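Local coordinates for Blr6230 protein (Bradyrhizobium diazoefficiens USDA 110, PDB 5NJW), which probably hydrolyses beta-lactam antibiotics as a dizinc enzyme of subclass B3 in the metallo-beta-lactamase superfamily, at residues A[56-61]-A[237-242]; A[98-103]-A[182-187]; A[173-178]-A[220-225]. All coordinates share one frame; numbering follows the deposited sequence. Where two conformers were deposited one is given.

Interaction 1. Residues A[56-61]-A[237-242]; sequences AVYVIK and VLLGPH. With ZN (zinc ion), chain E; BO3 (boric acid), chain F.
Two hydrogen bonds from one strand entry, a backbone N-H from Ala56 and a phenol from Tyr58, grip successive carbonyls of the turn that delivers a zinc ligand. Tyr58 OH donates to Gly240 O at 2.7 Å, lying in the carbonyl plane on a lone pair, and the oxygen in turn sits at the edge of the phenol ring. Ala56 N reaches Pro241 O at 2.9 Å with an N-H...O angle of 160°, but from well above that carbonyl's plane. The Ala56 methyl also packs on Gly240 O, the acceptor of the phenol, its CB only 3.2 Å away. With CG anti to its carbonyl carbon (chi1 -47°), Tyr58 extends its ring toward the turn, where CE2 lies 4.1 Å from Leu239 CD1.

The arrangement belongs to the alpha-beta/beta-alpha sandwich of the metallo-beta-lactamase superfamily: strand 58-62 is part of the seven-stranded sheet, whereas strand 237-239 is an edge strand of the five-stranded one. Phe199 meets the Tyr58 ring edge-to-face, and Tyr246 OH gives the phenol a second hydrogen-bonding partner in this buried setting. Beyond the turn, His242 NE2 binds zinc at 2.1 Å, alongside Asp105 and His106, while Gly54 O accepts a hydrogen bond from ND1, the second ring nitrogen. O1 of the boric acid takes a further position on this zinc, at the imidazole edge and 3.0 Å from His242 NE2.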
loop_
_atom_site.group_PDB
_atom_site.type_symbol
_atom_site.label_atom_id
_atom_site.label_comp_id
_atom_site.label_asym_id
_atom_site.label_seq_id
_atom_site.Cartn_x
_atom_site.Cartn_y
_atom_site.Cartn_z
ATOM N N ALA A 56 3.254 0.258 6.389
ATOM C CA ALA A 56 1.942 0.680 6.897
ATOM C C ALA A 56 0.879 -0.337 6.569
ATOM O O ALA A 56 0.770 -0.791 5.420
ATOM C CB ALA A 56 1.584 2.016 6.275
ATOM N N VAL A 57 0.095 -0.696 7.584
ATOM C CA VAL A 57 -1.011 -1.647 7.474
ATOM C C VAL A 57 -2.170 -0.985 8.193
ATOM O O VAL A 57 -1.930 -0.272 9.191
ATOM C CB VAL A 57 -0.662 -2.990 8.157
ATOM C CG1 VAL A 57 -1.842 -3.948 8.070
ATOM C CG2 VAL A 57 0.577 -3.607 7.534
ATOM N N TYR A 58 -3.401 -1.169 7.695
ATOM C CA TYR A 58 -4.544 -0.492 8.300
ATOM C C TYR A 58 -5.685 -1.452 8.534
ATOM O O TYR A 58 -5.901 -2.412 7.775
ATOM C CB TYR A 58 -5.034 0.675 7.452
ATOM C CG TYR A 58 -3.955 1.594 6.960
ATOM C CD1 TYR A 58 -3.226 1.306 5.822
ATOM C CD2 TYR A 58 -3.653 2.751 7.639
ATOM C CE1 TYR A 58 -2.233 2.143 5.384
ATOM C CE2 TYR A 58 -2.653 3.603 7.207
ATOM C CZ TYR A 58 -1.960 3.285 6.066
ATOM O OH TYR A 58 -0.962 4.156 5.655
ATOM N N VAL A 59 -6.422 -1.189 9.617
ATOM C CA VAL A 59 -7.761 -1.765 9.833
ATOM C C VAL A 59 -8.803 -0.695 9.544
ATOM O O VAL A 59 -8.656 0.460 9.992
ATOM C CB VAL A 59 -7.945 -2.261 11.301
ATOM C CG1 VAL A 59 -9.406 -2.647 11.607
ATOM C CG2 VAL A 59 -7.050 -3.449 11.579
ATOM N N ILE A 60 -9.827 -1.073 8.788
ATOM C CA ILE A 60 -10.994 -0.204 8.566
ATOM C C ILE A 60 -12.181 -0.895 9.232
ATOM O O ILE A 60 -12.557 -2.011 8.859
ATOM C CB ILE A 60 -11.267 0.035 7.080
ATOM C CG1 ILE A 60 -10.028 0.639 6.425
ATOM C CG2 ILE A 60 -12.467 0.955 6.898
ATOM C CD1 ILE A 60 -10.023 0.540 4.937
ATOM N N LYS A 61 -12.740 -0.237 10.246
ATOM C CA LYS A 61 -13.857 -0.810 11.001
ATOM C C LYS A 61 -15.174 -0.523 10.292
ATOM O O LYS A 61 -15.494 0.627 10.058
ATOM C CB LYS A 61 -13.889 -0.236 12.420
ATOM C CG LYS A 61 -15.057 -0.811 13.228
ATOM C CD LYS A 61 -15.309 -0.082 14.527
ATOM C CE LYS A 61 -16.605 -0.557 15.172
ATOM N NZ LYS A 61 -16.899 0.139 16.451
ATOM N N VAL A 237 -6.767 13.377 2.828
ATOM C CA VAL A 237 -5.873 12.603 3.710
ATOM C C VAL A 237 -5.109 11.612 2.831
ATOM O O VAL A 237 -5.701 10.678 2.299
ATOM C CB VAL A 237 -6.686 11.826 4.759
ATOM C CG1 VAL A 237 -5.817 10.913 5.609
ATOM C CG2 VAL A 237 -7.490 12.764 5.651
ATOM N N LEU A 238 -3.806 11.828 2.711
ATOM C CA LEU A 238 -2.934 10.903 1.968
ATOM C C LEU A 238 -2.418 9.840 2.924
ATOM O O LEU A 238 -1.797 10.159 3.938
ATOM C CB LEU A 238 -1.735 11.662 1.395
ATOM C CG LEU A 238 -0.738 10.759 0.663
ATOM C CD1 LEU A 238 -1.383 10.083 -0.527
ATOM C CD2 LEU A 238 0.461 11.602 0.209
ATOM N N LEU A 239 -2.676 8.571 2.575
ATOM C CA LEU A 239 -2.073 7.429 3.230
ATOM C C LEU A 239 -1.298 6.635 2.188
ATOM O O LEU A 239 -1.384 6.891 0.995
ATOM C CB LEU A 239 -3.143 6.572 3.899
ATOM C CG LEU A 239 -3.983 7.313 4.946
ATOM C CD1 LEU A 239 -5.056 6.400 5.508
ATOM C CD2 LEU A 239 -3.117 7.869 6.054
ATOM N N GLY A 240 -0.551 5.633 2.621
ATOM C CA GLY A 240 0.238 4.833 1.697
ATOM C C GLY A 240 0.789 3.619 2.378
ATOM O O GLY A 240 0.599 3.419 3.582
ATOM N N PRO A 241 1.499 2.761 1.617
ATOM C CA PRO A 241 1.905 1.457 2.152
ATOM C C PRO A 241 3.185 1.483 2.966
ATOM O O PRO A 241 3.557 0.447 3.517
ATOM C CB PRO A 241 2.079 0.592 0.906
ATOM C CG PRO A 241 2.054 1.465 -0.224
ATOM C CD PRO A 241 1.701 2.850 0.167
ATOM N N HIS A 242 3.860 2.626 3.002
ATOM C CA HIS A 242 4.971 2.871 3.900
ATOM C C HIS A 242 4.699 4.201 4.589
ATOM O O HIS A 242 4.209 5.131 3.941
ATOM C CB HIS A 242 6.299 2.915 3.119
ATOM C CG HIS A 242 6.687 1.614 2.500
ATOM N ND1 HIS A 242 7.265 0.590 3.206
ATOM C CD2 HIS A 242 6.525 1.154 1.241
ATOM C CE1 HIS A 242 7.452 -0.450 2.415
ATOM N NE2 HIS A 242 7.012 -0.131 1.218
HETATM ZN ZN ZN E . 6.694 -1.547 -0.344
HETATM B B BO3 F . 7.566 0.784 -2.010
HETATM O O1 BO3 F . 6.313 -0.044 -1.690
HETATM O O2 BO3 F . 8.950 0.268 -1.595
HETATM O O3 BO3 F . 7.424 2.171 -2.653
#

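Interaction 2. Residues A[98-103]-A[182-187]; sequences LNTHAH and TSWEMT. With ZN (zinc ion), chain C; OH (hydroxide ion), chain K.
Leu98 lays one branch over the indole of Trp184: its CD2 stands 3.7 Å from the centroid of the six-membered ring and almost exactly on the ring normal, a CH-pi contact. Thr182 CG2 covers the opposite face nearer the rim, sandwiching the indole. At Asn99 the backbone takes over. Asn99 O accepts the indole N-H of Trp184 NE1 at 3.0 Å, in a straight bond lying in the ring plane, although the donor stands above the carbonyl plane. The Asn99 amide turns the other way, where ND2 donates both to His101 O and to Asp70.

Thr100 O then receives Thr182 N at 2.8 Å, close to straight and in the carbonyl plane, while the Thr100 hydroxyl is held by Asp70. His101 leaves the contact, its CG set between the backbone N and the carbonyl carbon (chi1 74°), and binds zinc through NE2 at 2.1 Å; Cys201 O accepts from ND1. An inverse gamma turn centred on Ala102 leads to His103, whose ND1 binds the same zinc at 2.1 Å. These histidines begin the family's HxHxDH motif, and the hydroxide O lies 1.9 Å from this zinc and bridges to the second. The carbonyls of Asn99 and Thr100, each taking one hydrogen bond, are thus held just ahead of the ligands, ring packing and hydrogen bonding together fix the indole, and the bridging hydroxide is consistent with the nucleophile of related enzymes.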
loop_
_atom_site.group_PDB
_atom_site.type_symbol
_atom_site.label_atom_id
_atom_site.label_comp_id
_atom_site.label_asym_id
_atom_site.label_seq_id
_atom_site.Cartn_x
_atom_site.Cartn_y
_atom_site.Cartn_z
ATOM N N LEU A 98 -7.812 -6.099 1.372
ATOM C CA LEU A 98 -7.523 -5.329 0.183
ATOM C C LEU A 98 -6.021 -5.155 0.058
ATOM O O LEU A 98 -5.312 -5.058 1.058
ATOM C CB LEU A 98 -8.212 -3.957 0.229
ATOM C CG LEU A 98 -9.648 -3.951 -0.269
ATOM C CD1 LEU A 98 -10.560 -4.994 0.355
ATOM C CD2 LEU A 98 -10.244 -2.566 -0.101
ATOM N N ASN A 99 -5.534 -5.117 -1.182
ATOM C CA ASN A 99 -4.119 -4.924 -1.468
ATOM C C ASN A 99 -3.943 -3.639 -2.224
ATOM O O ASN A 99 -4.722 -3.356 -3.166
ATOM C CB ASN A 99 -3.608 -6.110 -2.299
ATOM C CG ASN A 99 -2.078 -6.155 -2.503
ATOM O OD1 ASN A 99 -1.654 -6.619 -3.553
ATOM N ND2 ASN A 99 -1.279 -5.758 -1.531
ATOM N N THR A 100 -2.889 -2.881 -1.900
ATOM C CA THR A 100 -2.460 -1.757 -2.724
ATOM C C THR A 100 -1.625 -2.297 -3.895
ATOM O O THR A 100 -1.922 -2.024 -5.064
ATOM C CB THR A 100 -1.599 -0.758 -1.933
ATOM O OG1 THR A 100 -0.563 -1.448 -1.230
ATOM C CG2 THR A 100 -2.448 0.067 -0.999
ATOM N N HIS A 101 -0.589 -3.100 -3.612
ATOM C CA HIS A 101 0.192 -3.703 -4.687
ATOM C C HIS A 101 0.919 -4.948 -4.190
ATOM O O HIS A 101 1.199 -5.130 -2.997
ATOM C CB HIS A 101 1.187 -2.700 -5.293
ATOM C CG HIS A 101 2.383 -2.407 -4.431
ATOM N ND1 HIS A 101 2.466 -1.348 -3.552
ATOM C CD2 HIS A 101 3.585 -3.018 -4.368
ATOM C CE1 HIS A 101 3.657 -1.329 -2.983
ATOM N NE2 HIS A 101 4.342 -2.354 -3.435
ATOM N N ALA A 102 1.224 -5.830 -5.143
ATOM C CA ALA A 102 1.598 -7.191 -4.848
ATOM C C ALA A 102 3.102 -7.393 -4.771
ATOM O O ALA A 102 3.683 -8.104 -5.597
ATOM C CB ALA A 102 0.966 -8.097 -5.911
ATOM N N HIS A 103 3.743 -6.775 -3.783
ATOM C CA HIS A 103 5.132 -7.084 -3.378
ATOM C C HIS A 103 5.167 -7.661 -1.981
ATOM O O HIS A 103 4.274 -7.334 -1.158
ATOM C CB HIS A 103 6.000 -5.827 -3.408
ATOM C CG HIS A 103 6.240 -5.285 -4.775
ATOM N ND1 HIS A 103 6.605 -3.972 -4.978
ATOM C CD2 HIS A 103 6.247 -5.878 -5.985
ATOM C CE1 HIS A 103 6.817 -3.775 -6.268
ATOM N NE2 HIS A 103 6.576 -4.906 -6.902
ATOM N N THR A 182 -3.157 -0.472 -7.069
ATOM C CA THR A 182 -4.492 0.067 -6.893
ATOM C C THR A 182 -4.513 0.984 -5.684
ATOM O O THR A 182 -4.147 0.569 -4.580
ATOM C CB THR A 182 -5.502 -1.062 -6.679
ATOM O OG1 THR A 182 -5.457 -1.951 -7.800
ATOM C CG2 THR A 182 -6.911 -0.519 -6.547
ATOM N N SER A 183 -4.899 2.230 -5.903
ATOM C CA SER A 183 -5.094 3.217 -4.841
ATOM C C SER A 183 -6.564 3.223 -4.447
ATOM O O SER A 183 -7.428 3.263 -5.308
ATOM C CB SER A 183 -4.616 4.590 -5.273
ATOM O OG SER A 183 -3.239 4.599 -5.559
ATOM N N TRP A 184 -6.845 3.219 -3.148
ATOM C CA TRP A 184 -8.222 3.026 -2.654
ATOM C C TRP A 184 -8.747 4.288 -1.996
ATOM O O TRP A 184 -8.083 4.826 -1.095
ATOM C CB TRP A 184 -8.229 1.886 -1.657
ATOM C CG TRP A 184 -7.925 0.548 -2.228
ATOM C CD1 TRP A 184 -6.731 -0.119 -2.202
ATOM C CD2 TRP A 184 -8.859 -0.317 -2.869
ATOM N NE1 TRP A 184 -6.873 -1.353 -2.796
ATOM C CE2 TRP A 184 -8.172 -1.509 -3.210
ATOM C CE3 TRP A 184 -10.220 -0.207 -3.175
ATOM C CZ2 TRP A 184 -8.814 -2.584 -3.833
ATOM C CZ3 TRP A 184 -10.854 -1.264 -3.793
ATOM C CH2 TRP A 184 -10.151 -2.431 -4.126
ATOM N N GLU A 185 -9.914 4.765 -2.452
ATOM C CA GLU A 185 -10.504 5.995 -1.932
ATOM C C GLU A 185 -11.700 5.679 -1.059
ATOM O O GLU A 185 -12.499 4.810 -1.363
ATOM C CB GLU A 185 -10.943 6.874 -3.082
ATOM C CG GLU A 185 -11.529 8.218 -2.646
ATOM C CD GLU A 185 -11.833 9.134 -3.803
ATOM O OE1 GLU A 185 -11.490 8.823 -4.959
ATOM O OE2 GLU A 185 -12.443 10.196 -3.566
ATOM N N MET A 186 -11.810 6.415 0.055
ATOM C CA MET A 186 -13.011 6.326 0.894
ATOM C C MET A 186 -13.235 7.612 1.635
ATOM O O MET A 186 -12.338 8.433 1.775
ATOM C CB MET A 186 -12.968 5.153 1.882
ATOM C CG MET A 186 -11.873 5.249 2.944
ATOM S SD MET A 186 -11.892 3.949 4.188
ATOM C CE MET A 186 -13.319 4.398 5.182
ATOM N N THR A 187 -14.476 7.768 2.082
ATOM C CA THR A 187 -14.899 8.962 2.813
ATOM C C THR A 187 -14.917 8.650 4.311
ATOM O O THR A 187 -15.389 7.573 4.723
ATOM C CB THR A 187 -16.306 9.376 2.357
ATOM O OG1 THR A 187 -16.328 9.554 0.941
ATOM C CG2 THR A 187 -16.756 10.686 3.078
HETATM ZN ZN ZN C . 6.396 -2.369 -3.624
HETATM O O OH K . 7.300 -2.529 -2.012
#

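Interaction 3. Residues A[173-178]-A[220-225]; sequences ATPGHS and VDDYRA. With ZN (zinc ion), chain C; BO3 (boric acid), chain F.
Gly176 sits over one face of the Tyr223 ring, its CA 3.8 Å from the ring centroid and 12° off the normal in a CH-pi contact. Its carbonyl carbon follows over the same face toward the rim, and Gly176 O comes within 3.3 Å of Tyr223 CE2. With phi at 142°, a conformation natural to glycine, Gly176 brings its backbone directly against the ring. Beside this, Pro175 and Asp222 cross at about a right angle, with the proline CB 3.5 Å from the carboxylate oxygen OD2 of Asp222. The phenol oxygen of Tyr223 lies 3.4 Å from His177 CA, bringing the contact up to the metal ligand.

One shell further out, Thr204 O accepts hydrogen bonds from both Tyr223 OH and His177 ND1, tying the tyrosine and the imidazole to one carbonyl. Asp222 OD2 is fixed by a salt bridge to Arg126 and a hydrogen bond from Tyr216 OH, which probably favours the ionised carboxylate. With CG anti to the backbone N (chi1 -177°), His177 carries its ring away from the helix and binds zinc through NE2 at 2.1 Å, beside His101 and His103. Boron of the boric acid lies obliquely to this imidazole, 3.4 Å from His177 CE1.

The loop follows strand 167-173 and precedes strand 182-190, and it rests on helix 219-232. That helix also meets helix 268-290, where Val220 and Arg224 pack on Phe280.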
loop_
_atom_site.group_PDB
_atom_site.type_symbol
_atom_site.label_atom_id
_atom_site.label_comp_id
_atom_site.label_asym_id
_atom_site.label_seq_id
_atom_site.Cartn_x
_atom_site.Cartn_y
_atom_site.Cartn_z
ATOM N N ALA A 173 -7.024 2.745 -10.573
ATOM C CA ALA A 173 -5.869 2.096 -11.188
ATOM C C ALA A 173 -4.729 3.092 -11.270
ATOM O O ALA A 173 -4.810 4.090 -11.984
ATOM C CB ALA A 173 -6.250 1.584 -12.572
ATOM N N THR A 174 -3.661 2.832 -10.510
ATOM C CA THR A 174 -2.491 3.696 -10.450
ATOM C C THR A 174 -1.232 2.857 -10.675
ATOM O O THR A 174 -0.367 2.785 -9.803
ATOM C CB THR A 174 -2.443 4.442 -9.108
ATOM O OG1 THR A 174 -2.653 3.518 -8.035
ATOM C CG2 THR A 174 -3.529 5.505 -9.045
ATOM N N PRO A 175 -1.128 2.208 -11.842
ATOM C CA PRO A 175 -0.004 1.315 -12.113
ATOM C C PRO A 175 1.337 2.020 -12.256
ATOM O O PRO A 175 1.430 3.231 -12.393
ATOM C CB PRO A 175 -0.418 0.643 -13.429
ATOM C CG PRO A 175 -1.215 1.702 -14.114
ATOM C CD PRO A 175 -2.054 2.262 -12.999
ATOM N N GLY A 176 2.393 1.215 -12.188
ATOM C CA GLY A 176 3.770 1.686 -12.326
ATOM C C GLY A 176 4.651 0.911 -11.370
ATOM O O GLY A 176 5.430 0.046 -11.770
ATOM N N HIS A 177 4.480 1.181 -10.080
ATOM C CA HIS A 177 5.250 0.463 -9.073
ATOM C C HIS A 177 4.967 -1.044 -9.170
ATOM O O HIS A 177 5.858 -1.863 -8.934
ATOM C CB HIS A 177 4.954 1.061 -7.711
ATOM C CG HIS A 177 5.736 0.438 -6.613
ATOM N ND1 HIS A 177 7.032 0.785 -6.307
ATOM C CD2 HIS A 177 5.418 -0.567 -5.780
ATOM C CE1 HIS A 177 7.452 0.060 -5.285
ATOM N NE2 HIS A 177 6.506 -0.803 -4.972
ATOM N N SER A 178 3.739 -1.407 -9.529
ATOM C CA SER A 178 3.396 -2.770 -9.940
ATOM C C SER A 178 2.348 -2.635 -11.035
ATOM O O SER A 178 1.708 -1.577 -11.154
ATOM C CB SER A 178 2.835 -3.627 -8.790
ATOM O OG SER A 178 1.481 -3.246 -8.495
ATOM N N VAL A 220 6.945 2.462 -18.002
ATOM C CA VAL A 220 7.221 3.889 -17.993
ATOM C C VAL A 220 5.940 4.734 -18.188
ATOM O O VAL A 220 5.685 5.670 -17.446
ATOM C CB VAL A 220 8.335 4.249 -19.007
ATOM C CG1 VAL A 220 8.448 5.759 -19.190
ATOM C CG2 VAL A 220 9.668 3.640 -18.570
ATOM N N ASP A 221 5.132 4.376 -19.182
ATOM C CA ASP A 221 3.857 5.091 -19.418
ATOM C C ASP A 221 2.933 5.004 -18.208
ATOM O O ASP A 221 2.251 5.977 -17.870
ATOM C CB ASP A 221 3.113 4.545 -20.639
ATOM C CG ASP A 221 3.777 4.923 -21.962
ATOM O OD1 ASP A 221 4.189 6.080 -22.113
ATOM O OD2 ASP A 221 3.857 4.044 -22.836
ATOM N N ASP A 222 2.893 3.835 -17.571
ATOM C CA ASP A 222 2.081 3.689 -16.352
ATOM C C ASP A 222 2.505 4.672 -15.260
ATOM O O ASP A 222 1.662 5.371 -14.712
ATOM C CB ASP A 222 2.132 2.252 -15.841
ATOM C CG ASP A 222 1.263 1.288 -16.653
ATOM O OD1 ASP A 222 0.461 1.726 -17.504
ATOM O OD2 ASP A 222 1.310 0.088 -16.384
ATOM N N TYR A 223 3.793 4.752 -14.949
ATOM C CA TYR A 223 4.257 5.689 -13.918
ATOM C C TYR A 223 3.866 7.129 -14.234
ATOM O O TYR A 223 3.378 7.848 -13.371
ATOM C CB TYR A 223 5.756 5.644 -13.769
ATOM C CG TYR A 223 6.320 4.604 -12.810
ATOM C CD1 TYR A 223 6.332 4.832 -11.442
ATOM C CD2 TYR A 223 6.924 3.438 -13.271
ATOM C CE1 TYR A 223 6.919 3.927 -10.555
ATOM C CE2 TYR A 223 7.521 2.528 -12.394
ATOM C CZ TYR A 223 7.515 2.780 -11.039
ATOM O OH TYR A 223 8.118 1.868 -10.188
ATOM N N ARG A 224 4.088 7.539 -15.498
ATOM C CA ARG A 224 3.726 8.879 -16.005
ATOM C C ARG A 224 2.292 9.198 -15.744
ATOM O O ARG A 224 1.976 10.263 -15.195
ATOM C CB ARG A 224 3.901 8.979 -17.524
ATOM C CG ARG A 224 5.312 8.848 -18.025
ATOM C CD ARG A 224 6.280 9.752 -17.305
ATOM N NE ARG A 224 7.517 9.757 -18.042
ATOM C CZ ARG A 224 8.600 10.449 -17.729
ATOM N NH1 ARG A 224 8.615 11.220 -16.661
ATOM N NH2 ARG A 224 9.692 10.363 -18.503
ATOM N N ALA A 225 1.438 8.291 -16.185
ATOM C CA ALA A 225 -0.006 8.432 -16.061
ATOM C C ALA A 225 -0.407 8.544 -14.601
ATOM O O ALA A 225 -1.282 9.329 -14.241
ATOM C CB ALA A 225 -0.713 7.269 -16.706
HETATM ZN ZN ZN C . 6.396 -2.369 -3.624
HETATM B B BO3 F . 7.566 0.784 -2.010
HETATM O O1 BO3 F . 6.313 -0.044 -1.690
HETATM O O2 BO3 F . 8.950 0.268 -1.595
HETATM O O3 BO3 F . 7.424 2.171 -2.653
#

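From the N terminus, segment 56-61 comes first, and its contact with 237-242 closes a loop of 175 residues that encloses both other interactions. Within it, interaction 2 closes 98-103 on 182-187, and interaction 3 closes 173-178 on 220-225; their segments alternate, so these two loops cross. Interaction 1 joins the seven-stranded sheet to the edge of the five-stranded one, interaction 2 ties the loop after strand 94-98 to strand 182-190, and interaction 3 sets a loop on helix 219-232. Interactions 1 and 2 touch through Ile60 against Met186 and Pro241 against Thr100; interactions 2 and 3 meet at one zinc and probably through a Ser183–Thr174 hydrogen bond; the boric acid touches residues of all three.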